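Local coordinates for protein SUMO-1 cysteine protease S273R (African swine fever virus pig/Kenya/KEN-50/1950, PDB 6LJ9) that probably cleaves viral polyprotein precursors into core-shell proteins as a cysteine protease of the Ulp1-like type, and probably also blunts host innate immune responses, at residues 105-116 with 148-158; 166-174 with 183-191. All coordinates share one frame; numbering follows the deposited sequence.

Interaction 1 of 2, residues 105-116 with 148-158; sequences TKFFNCPFSMMD and RPCNTFGCVLN
T105 O lies over one face of the R148 guanidinium, 3.0 Å from R148 NE but too poorly angled to bond. The carbonyl oxygen of K106 receives two donors from T152: T152 N is 3.2 Å from K106 O, nearly in line with the C=O, whereas T152 OG1, 2.9 Å from K106 O, sits 41° above the carbonyl plane. With chi1 at 47°, OG1 lies between its own backbone N and carbonyl carbon, turned back onto K106. N151 N adds a weak third bond. F107 O takes R148 NH2 (3.0 Å) within the guanidinium plane; the same NH2 also bonds A101 O in helix 90-103. The F107 ring brings its in-plane edge to T152 OG1, and its CE1 comes 3.5 Å from G154 N. F107, F108 and N109 pair in parallel with T152, F153 and G154: F108 N donates to T152 O, and F108 O accepts from G154 N. On the opposite face of the sheet from F107, the rings of F108 and F153 run side by side, rim to rim, their planes 18° apart; CD1 of F108 is 3.5 Å from CD2 of F153, and C150 SG stands at the F108 ring edge. C110 N then bonds G154 O, and C110 SG closes the disulfide with C155 SG (2.0 Å), just past the last bridge. Beyond the turn from F112 to M115, M115 CG approaches V156 O. Strand 107-109 is one of two edge strands of the five-stranded sheet within this chain; strand 152-158 also pairs with strand 169-175, helix 232-244 packs on F107, T152 and V156, and helix 90-103 touches N109 and M115.

Interaction 2 of 2, residues 166-174 with 183-191; sequences GKHWVAIFV and IEYFNSAGN
H168 and N187 both carry CG anti to the backbone N (chi1 -173° and -169°), and these torsions swing imidazole and amide together at the end of the antiparallel hairpin formed by strands 169-175 and 181-186. H168 NE2 donates to N187 OD1 over 2.9 Å, in the imidazole plane but tilted from the amide plane. Both residues are inferred to be catalytic, and H168 also packs on the presumed nucleophile C232, an arrangement consistent with the Cys-His-Asn triad of a Ulp1-like protease. S188 OG, hydrogen-bonded to Q226, the predicted substrate-binding residue, extends the site. Two residues on from H168, V170 touches both Y185 and N187: its CG2 lies 3.5 Å from Y185 CE2, and its CG1 meets N187 ND2 at 3.6 Å. Farther along, the strands are held by reciprocal backbone bonds in the hydrogen-bonded pairs A171-F186 and F173-E184; F186 N to A171 O measures 2.9 Å. In the intervening non-hydrogen-bonded pair, I172 CG1 rests 4.1 Å from Y185 CD2, on the face that helix 195-208 covers. The other face carries F173 and E184, which lie alongside one another, ring and carboxylate planes 47° apart, with CD2 of F173 3.8 Å from OE1 of E184. In that buried carboxylate OE1 bonds Y239 OH, and OE2 is shared between S182 OG, in the same strand, and a salt bridge to R243. Back at the turn from N187 to G190, an Asx turn fixes the acceptor: A189 N donates to N187 OD1 over 2.9 Å, from the opposite face of the amide plane to H168 NE2, and a weak bond from N187 ND2 to Y185 OH may add to the restraint on the amide.

Both contacts are largely buried and belong to one mixed sheet, but they occupy different places in it. Interaction 1 adds a short edge strand in parallel register and secures it covalently; its first residues are exposed. Interaction 2 is an antiparallel hairpin of inner strands, flanked by helices and opening at one end into the active site. They meet where strands 152-158 and 169-175 are neighbours: I172 N lies 2.7 Å from C155 O, a probable hydrogen bond, so strand 152-158, which carries C155, bonds to the hairpin strand 169-175 along its other edge. Chemically, a disulfide and a guanidinium-carbonyl bond mark the first, an imidazole-amide bond the second. N158 joins them, its OD1 accepting from H168 N.

Interaction 1 of 2, residues 105-116 with 148-158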
# COMPACT_ATOMS: atom_id res chain seq x y z
N THR B 105 -1.71 0.00 -5.13
CA THR B 105 -3.03 -0.60 -5.29
C THR B 105 -4.14 0.16 -4.58
O THR B 105 -5.31 -0.21 -4.74
CB THR B 105 -3.01 -2.05 -4.81
OG1 THR B 105 -2.67 -2.09 -3.42
CG2 THR B 105 -1.99 -2.86 -5.60
N LYS B 106 -3.82 1.18 -3.79
CA LYS B 106 -4.82 2.06 -3.19
C LYS B 106 -4.81 3.45 -3.83
O LYS B 106 -5.24 4.42 -3.19
CB LYS B 106 -4.61 2.16 -1.68
CG LYS B 106 -4.85 0.86 -0.93
CD LYS B 106 -4.96 1.09 0.57
CE LYS B 106 -5.20 -0.21 1.32
NZ LYS B 106 -4.03 -1.13 1.24
N PHE B 107 -4.33 3.55 -5.06
CA PHE B 107 -4.21 4.82 -5.77
C PHE B 107 -5.22 4.87 -6.91
O PHE B 107 -5.30 3.93 -7.71
CB PHE B 107 -2.79 5.00 -6.30
CG PHE B 107 -2.65 6.14 -7.27
CD1 PHE B 107 -2.80 7.45 -6.85
CD2 PHE B 107 -2.34 5.90 -8.60
CE1 PHE B 107 -2.67 8.50 -7.74
CE2 PHE B 107 -2.21 6.94 -9.50
CZ PHE B 107 -2.37 8.24 -9.07
N PHE B 108 -6.00 5.95 -6.97
CA PHE B 108 -7.01 6.13 -8.00
C PHE B 108 -6.46 7.10 -9.04
O PHE B 108 -6.21 8.27 -8.74
CB PHE B 108 -8.31 6.66 -7.40
CG PHE B 108 -9.47 6.65 -8.36
CD1 PHE B 108 -9.65 7.70 -9.25
CD2 PHE B 108 -10.38 5.61 -8.36
CE1 PHE B 108 -10.72 7.70 -10.13
CE2 PHE B 108 -11.45 5.60 -9.24
CZ PHE B 108 -11.62 6.65 -10.13
N ASN B 109 -6.28 6.61 -10.26
CA ASN B 109 -5.81 7.44 -11.37
C ASN B 109 -7.01 7.96 -12.15
O ASN B 109 -7.88 7.18 -12.54
CB ASN B 109 -4.87 6.64 -12.27
CG ASN B 109 -5.47 5.33 -12.73
OD1 ASN B 109 -5.73 4.44 -11.93
ND2 ASN B 109 -5.71 5.21 -14.03
N CYS B 110 -7.06 9.27 -12.35
CA CYS B 110 -8.22 9.87 -12.99
C CYS B 110 -8.30 9.43 -14.45
O CYS B 110 -7.27 9.23 -15.09
CB CYS B 110 -8.15 11.39 -12.89
SG CYS B 110 -6.73 12.12 -13.71
N PRO B 111 -9.51 9.25 -15.00
CA PRO B 111 -9.62 8.79 -16.40
C PRO B 111 -9.11 9.81 -17.41
O PRO B 111 -8.70 10.92 -17.04
CB PRO B 111 -11.12 8.53 -16.57
CG PRO B 111 -11.64 8.33 -15.20
CD PRO B 111 -10.81 9.22 -14.32
N PHE B 112 -9.15 9.44 -18.69
CA PHE B 112 -8.60 10.30 -19.73
C PHE B 112 -9.51 11.49 -20.02
O PHE B 112 -9.01 12.58 -20.34
CB PHE B 112 -8.35 9.49 -21.00
CG PHE B 112 -7.58 10.23 -22.07
CD1 PHE B 112 -8.24 11.01 -23.01
CD2 PHE B 112 -6.20 10.12 -22.14
CE1 PHE B 112 -7.54 11.68 -23.99
CE2 PHE B 112 -5.49 10.79 -23.12
CZ PHE B 112 -6.16 11.57 -24.05
N SER B 113 -10.82 11.31 -19.92
CA SER B 113 -11.75 12.38 -20.27
C SER B 113 -11.75 13.48 -19.21
O SER B 113 -11.72 14.67 -19.54
CB SER B 113 -13.15 11.82 -20.47
OG SER B 113 -14.04 12.82 -20.93
N MET B 114 -11.80 13.10 -17.94
CA MET B 114 -11.81 14.07 -16.85
C MET B 114 -10.39 14.48 -16.47
O MET B 114 -10.13 14.80 -15.30
CB MET B 114 -12.53 13.51 -15.63
CG MET B 114 -14.02 13.32 -15.79
SD MET B 114 -14.82 13.06 -14.20
CE MET B 114 -13.72 11.85 -13.47
N MET B 115 -9.47 14.48 -17.43
CA MET B 115 -8.07 14.76 -17.13
C MET B 115 -7.76 16.25 -17.21
O MET B 115 -7.36 16.86 -16.22
CB MET B 115 -7.16 13.96 -18.07
CG MET B 115 -5.70 13.98 -17.66
SD MET B 115 -4.60 13.41 -18.96
CE MET B 115 -5.30 11.79 -19.25
N ASP B 116 -7.95 16.85 -18.40
CA ASP B 116 -7.53 18.23 -18.66
C ASP B 116 -8.73 19.04 -19.16
O ASP B 116 -8.75 19.49 -20.31
CB ASP B 116 -6.39 18.27 -19.68
CG ASP B 116 -5.38 17.16 -19.48
OD1 ASP B 116 -4.98 16.92 -18.33
OD2 ASP B 116 -4.99 16.52 -20.48
N ARG B 148 -11.94 -0.63 -6.71
CA ARG B 148 -11.19 -1.01 -5.52
C ARG B 148 -11.14 0.19 -4.58
O ARG B 148 -11.17 1.34 -5.04
CB ARG B 148 -9.77 -1.47 -5.88
CG ARG B 148 -8.92 -0.38 -6.52
CD ARG B 148 -7.57 -0.91 -6.95
NE ARG B 148 -6.68 0.16 -7.37
CZ ARG B 148 -5.46 -0.02 -7.87
NH1 ARG B 148 -4.98 -1.25 -8.01
NH2 ARG B 148 -4.72 1.02 -8.22
N PRO B 149 -11.06 -0.04 -3.27
CA PRO B 149 -10.97 1.09 -2.33
C PRO B 149 -9.63 1.79 -2.45
O PRO B 149 -8.57 1.17 -2.36
CB PRO B 149 -11.15 0.42 -0.96
CG PRO B 149 -10.71 -0.99 -1.17
CD PRO B 149 -11.13 -1.33 -2.57
N CYS B 150 -9.68 3.11 -2.65
CA CYS B 150 -8.50 3.94 -2.82
C CYS B 150 -8.51 5.06 -1.80
O CYS B 150 -9.53 5.74 -1.64
CB CYS B 150 -8.44 4.51 -4.24
SG CYS B 150 -8.41 3.27 -5.56
N ASN B 151 -7.38 5.26 -1.12
CA ASN B 151 -7.21 6.37 -0.19
C ASN B 151 -6.28 7.44 -0.74
O ASN B 151 -5.87 8.34 0.01
CB ASN B 151 -6.70 5.86 1.17
CG ASN B 151 -5.46 5.00 1.05
OD1 ASN B 151 -4.79 4.97 0.02
ND2 ASN B 151 -5.14 4.29 2.13
N THR B 152 -5.93 7.37 -2.02
CA THR B 152 -5.18 8.42 -2.69
C THR B 152 -5.77 8.64 -4.08
O THR B 152 -6.22 7.70 -4.74
CB THR B 152 -3.68 8.10 -2.82
OG1 THR B 152 -3.51 6.76 -3.31
CG2 THR B 152 -2.98 8.25 -1.48
N PHE B 153 -5.77 9.90 -4.51
CA PHE B 153 -6.31 10.31 -5.79
C PHE B 153 -5.31 11.22 -6.49
O PHE B 153 -4.75 12.12 -5.86
CB PHE B 153 -7.66 11.03 -5.62
CG PHE B 153 -8.27 11.51 -6.90
CD1 PHE B 153 -8.02 12.79 -7.37
CD2 PHE B 153 -9.11 10.70 -7.63
CE1 PHE B 153 -8.58 13.24 -8.55
CE2 PHE B 153 -9.68 11.14 -8.81
CZ PHE B 153 -9.41 12.42 -9.27
N GLY B 154 -5.09 10.97 -7.78
CA GLY B 154 -4.11 11.74 -8.52
C GLY B 154 -4.56 12.12 -9.91
O GLY B 154 -5.17 11.31 -10.61
N CYS B 155 -4.25 13.34 -10.33
CA CYS B 155 -4.64 13.80 -11.66
C CYS B 155 -3.71 14.93 -12.08
O CYS B 155 -3.28 15.74 -11.25
CB CYS B 155 -6.10 14.26 -11.68
SG CYS B 155 -6.89 14.11 -13.30
N VAL B 156 -3.42 14.98 -13.37
CA VAL B 156 -2.63 16.04 -13.98
C VAL B 156 -3.50 16.71 -15.04
O VAL B 156 -4.06 16.03 -15.90
CB VAL B 156 -1.33 15.50 -14.61
CG1 VAL B 156 -0.53 16.64 -15.23
CG2 VAL B 156 -0.50 14.76 -13.57
N LEU B 157 -3.60 18.04 -14.97
CA LEU B 157 -4.48 18.78 -15.86
C LEU B 157 -3.74 19.94 -16.51
O LEU B 157 -2.70 20.39 -16.02
CB LEU B 157 -5.72 19.30 -15.11
CG LEU B 157 -5.50 20.22 -13.91
CD1 LEU B 157 -5.89 21.65 -14.24
CD2 LEU B 157 -6.30 19.71 -12.72
N ASN B 158 -4.29 20.40 -17.62
CA ASN B 158 -3.72 21.49 -18.41
C ASN B 158 -4.47 22.78 -18.10
O ASN B 158 -5.70 22.83 -18.24
CB ASN B 158 -3.79 21.17 -19.90
CG ASN B 158 -2.96 22.11 -20.75
OD1 ASN B 158 -2.54 23.17 -20.29
ND2 ASN B 158 -2.71 21.72 -21.99

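Interaction 2 of 2, residues 166-174 with 183-191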
# COMPACT_ATOMS: atom_id res chain seq x y z
N GLY B 166 0.22 28.78 -23.15
CA GLY B 166 -0.18 27.52 -23.76
C GLY B 166 -0.28 26.37 -22.78
O GLY B 166 -0.82 26.53 -21.68
N LYS B 167 0.23 25.21 -23.18
CA LYS B 167 0.15 24.01 -22.35
C LYS B 167 0.97 24.18 -21.08
O LYS B 167 2.17 24.47 -21.13
CB LYS B 167 0.63 22.80 -23.14
CG LYS B 167 0.86 21.56 -22.30
CD LYS B 167 1.47 20.44 -23.12
CE LYS B 167 0.54 20.01 -24.25
NZ LYS B 167 1.12 18.90 -25.05
N HIS B 168 0.32 24.00 -19.93
CA HIS B 168 0.99 24.04 -18.63
C HIS B 168 0.33 23.01 -17.73
O HIS B 168 -0.83 23.15 -17.35
CB HIS B 168 0.91 25.44 -18.01
CG HIS B 168 1.71 25.58 -16.75
ND1 HIS B 168 3.07 25.83 -16.76
CD2 HIS B 168 1.36 25.49 -15.45
CE1 HIS B 168 3.51 25.90 -15.52
NE2 HIS B 168 2.49 25.70 -14.70
N TRP B 169 1.08 21.96 -17.40
CA TRP B 169 0.55 20.89 -16.57
C TRP B 169 0.67 21.23 -15.09
O TRP B 169 1.70 21.73 -14.63
CB TRP B 169 1.28 19.58 -16.85
CG TRP B 169 1.18 19.11 -18.27
CD1 TRP B 169 2.13 19.19 -19.23
CD2 TRP B 169 0.04 18.48 -18.88
NE1 TRP B 169 1.67 18.64 -20.41
CE2 TRP B 169 0.39 18.20 -20.21
CE3 TRP B 169 -1.23 18.12 -18.42
CZ2 TRP B 169 -0.50 17.59 -21.10
CZ3 TRP B 169 -2.10 17.51 -19.30
CH2 TRP B 169 -1.73 17.25 -20.63
N VAL B 170 -0.40 20.97 -14.34
CA VAL B 170 -0.40 21.07 -12.89
C VAL B 170 -0.99 19.78 -12.33
O VAL B 170 -1.73 19.06 -13.01
CB VAL B 170 -1.18 22.30 -12.37
CG1 VAL B 170 -0.56 23.59 -12.90
CG2 VAL B 170 -2.64 22.20 -12.77
N ALA B 171 -0.65 19.49 -11.08
CA ALA B 171 -1.05 18.25 -10.44
C ALA B 171 -2.11 18.51 -9.37
O ALA B 171 -2.14 19.57 -8.74
CB ALA B 171 0.15 17.55 -9.81
N ILE B 172 -2.99 17.52 -9.19
CA ILE B 172 -3.98 17.52 -8.12
C ILE B 172 -3.87 16.18 -7.39
O ILE B 172 -3.96 15.12 -8.02
CB ILE B 172 -5.41 17.74 -8.64
CG1 ILE B 172 -5.63 19.21 -9.00
CG2 ILE B 172 -6.44 17.27 -7.62
CD1 ILE B 172 -7.09 19.59 -9.21
N PHE B 173 -3.68 16.23 -6.08
CA PHE B 173 -3.51 15.04 -5.27
C PHE B 173 -4.41 15.11 -4.05
O PHE B 173 -4.43 16.13 -3.35
CB PHE B 173 -2.05 14.87 -4.84
CG PHE B 173 -1.75 13.53 -4.23
CD1 PHE B 173 -1.51 12.43 -5.04
CD2 PHE B 173 -1.70 13.37 -2.85
CE1 PHE B 173 -1.24 11.19 -4.48
CE2 PHE B 173 -1.43 12.14 -2.29
CZ PHE B 173 -1.20 11.05 -3.11
N VAL B 174 -5.16 14.04 -3.81
CA VAL B 174 -6.04 13.93 -2.65
C VAL B 174 -5.49 12.82 -1.77
O VAL B 174 -5.48 11.65 -2.16
CB VAL B 174 -7.50 13.64 -3.06
CG1 VAL B 174 -8.37 13.47 -1.82
CG2 VAL B 174 -8.03 14.76 -3.94
N ILE B 183 -6.67 18.03 0.15
CA ILE B 183 -6.86 18.19 -1.29
C ILE B 183 -5.81 19.19 -1.76
O ILE B 183 -5.82 20.35 -1.34
CB ILE B 183 -8.28 18.66 -1.62
CG1 ILE B 183 -9.31 17.69 -1.04
CG2 ILE B 183 -8.46 18.78 -3.13
CD1 ILE B 183 -10.70 18.27 -0.93
N GLU B 184 -4.91 18.74 -2.62
CA GLU B 184 -3.69 19.48 -2.94
C GLU B 184 -3.67 19.88 -4.40
O GLU B 184 -4.01 19.08 -5.28
CB GLU B 184 -2.45 18.65 -2.59
CG GLU B 184 -2.49 18.07 -1.19
CD GLU B 184 -1.44 16.99 -0.98
OE1 GLU B 184 -0.53 16.87 -1.82
OE2 GLU B 184 -1.53 16.26 0.03
N TYR B 185 -3.27 21.12 -4.66
CA TYR B 185 -3.06 21.65 -6.00
C TYR B 185 -1.62 22.14 -6.09
O TYR B 185 -1.23 23.07 -5.37
CB TYR B 185 -4.04 22.78 -6.31
CG TYR B 185 -3.77 23.51 -7.61
CD1 TYR B 185 -2.92 24.62 -7.64
CD2 TYR B 185 -4.36 23.11 -8.80
CE1 TYR B 185 -2.67 25.29 -8.82
CE2 TYR B 185 -4.11 23.78 -9.98
CZ TYR B 185 -3.26 24.87 -9.99
OH TYR B 185 -3.00 25.55 -11.16
N PHE B 186 -0.83 21.52 -6.96
CA PHE B 186 0.57 21.86 -7.13
C PHE B 186 0.79 22.51 -8.49
O PHE B 186 0.47 21.90 -9.52
CB PHE B 186 1.46 20.63 -6.98
CG PHE B 186 2.91 20.88 -7.29
CD1 PHE B 186 3.68 21.67 -6.45
CD2 PHE B 186 3.50 20.34 -8.42
CE1 PHE B 186 5.01 21.91 -6.73
CE2 PHE B 186 4.83 20.57 -8.71
CZ PHE B 186 5.59 21.36 -7.86
N ASN B 187 1.31 23.73 -8.49
CA ASN B 187 1.70 24.45 -9.70
C ASN B 187 3.19 24.75 -9.58
O ASN B 187 3.60 25.52 -8.71
CB ASN B 187 0.88 25.73 -9.87
CG ASN B 187 1.06 26.36 -11.25
OD1 ASN B 187 2.14 26.31 -11.84
ND2 ASN B 187 -0.00 26.96 -11.76
N SER B 188 3.99 24.15 -10.47
CA SER B 188 5.43 24.35 -10.41
C SER B 188 5.84 25.79 -10.69
O SER B 188 6.94 26.19 -10.32
CB SER B 188 6.13 23.42 -11.41
OG SER B 188 5.71 23.69 -12.74
N ALA B 189 4.97 26.57 -11.33
CA ALA B 189 5.29 27.97 -11.60
C ALA B 189 4.96 28.89 -10.44
O ALA B 189 5.49 30.00 -10.38
CB ALA B 189 4.55 28.44 -12.86
N GLY B 190 4.11 28.44 -9.51
CA GLY B 190 3.76 29.25 -8.36
C GLY B 190 2.53 30.12 -8.53
O GLY B 190 2.41 31.12 -7.82
N ASN B 191 1.63 29.76 -9.44
CA ASN B 191 0.43 30.55 -9.70
C ASN B 191 -0.78 29.90 -9.05
O ASN B 191 -0.91 28.68 -9.03
CB ASN B 191 0.20 30.71 -11.20
CG ASN B 191 1.30 31.51 -11.87
OD1 ASN B 191 1.77 32.52 -11.34
ND2 ASN B 191 1.72 31.06 -13.05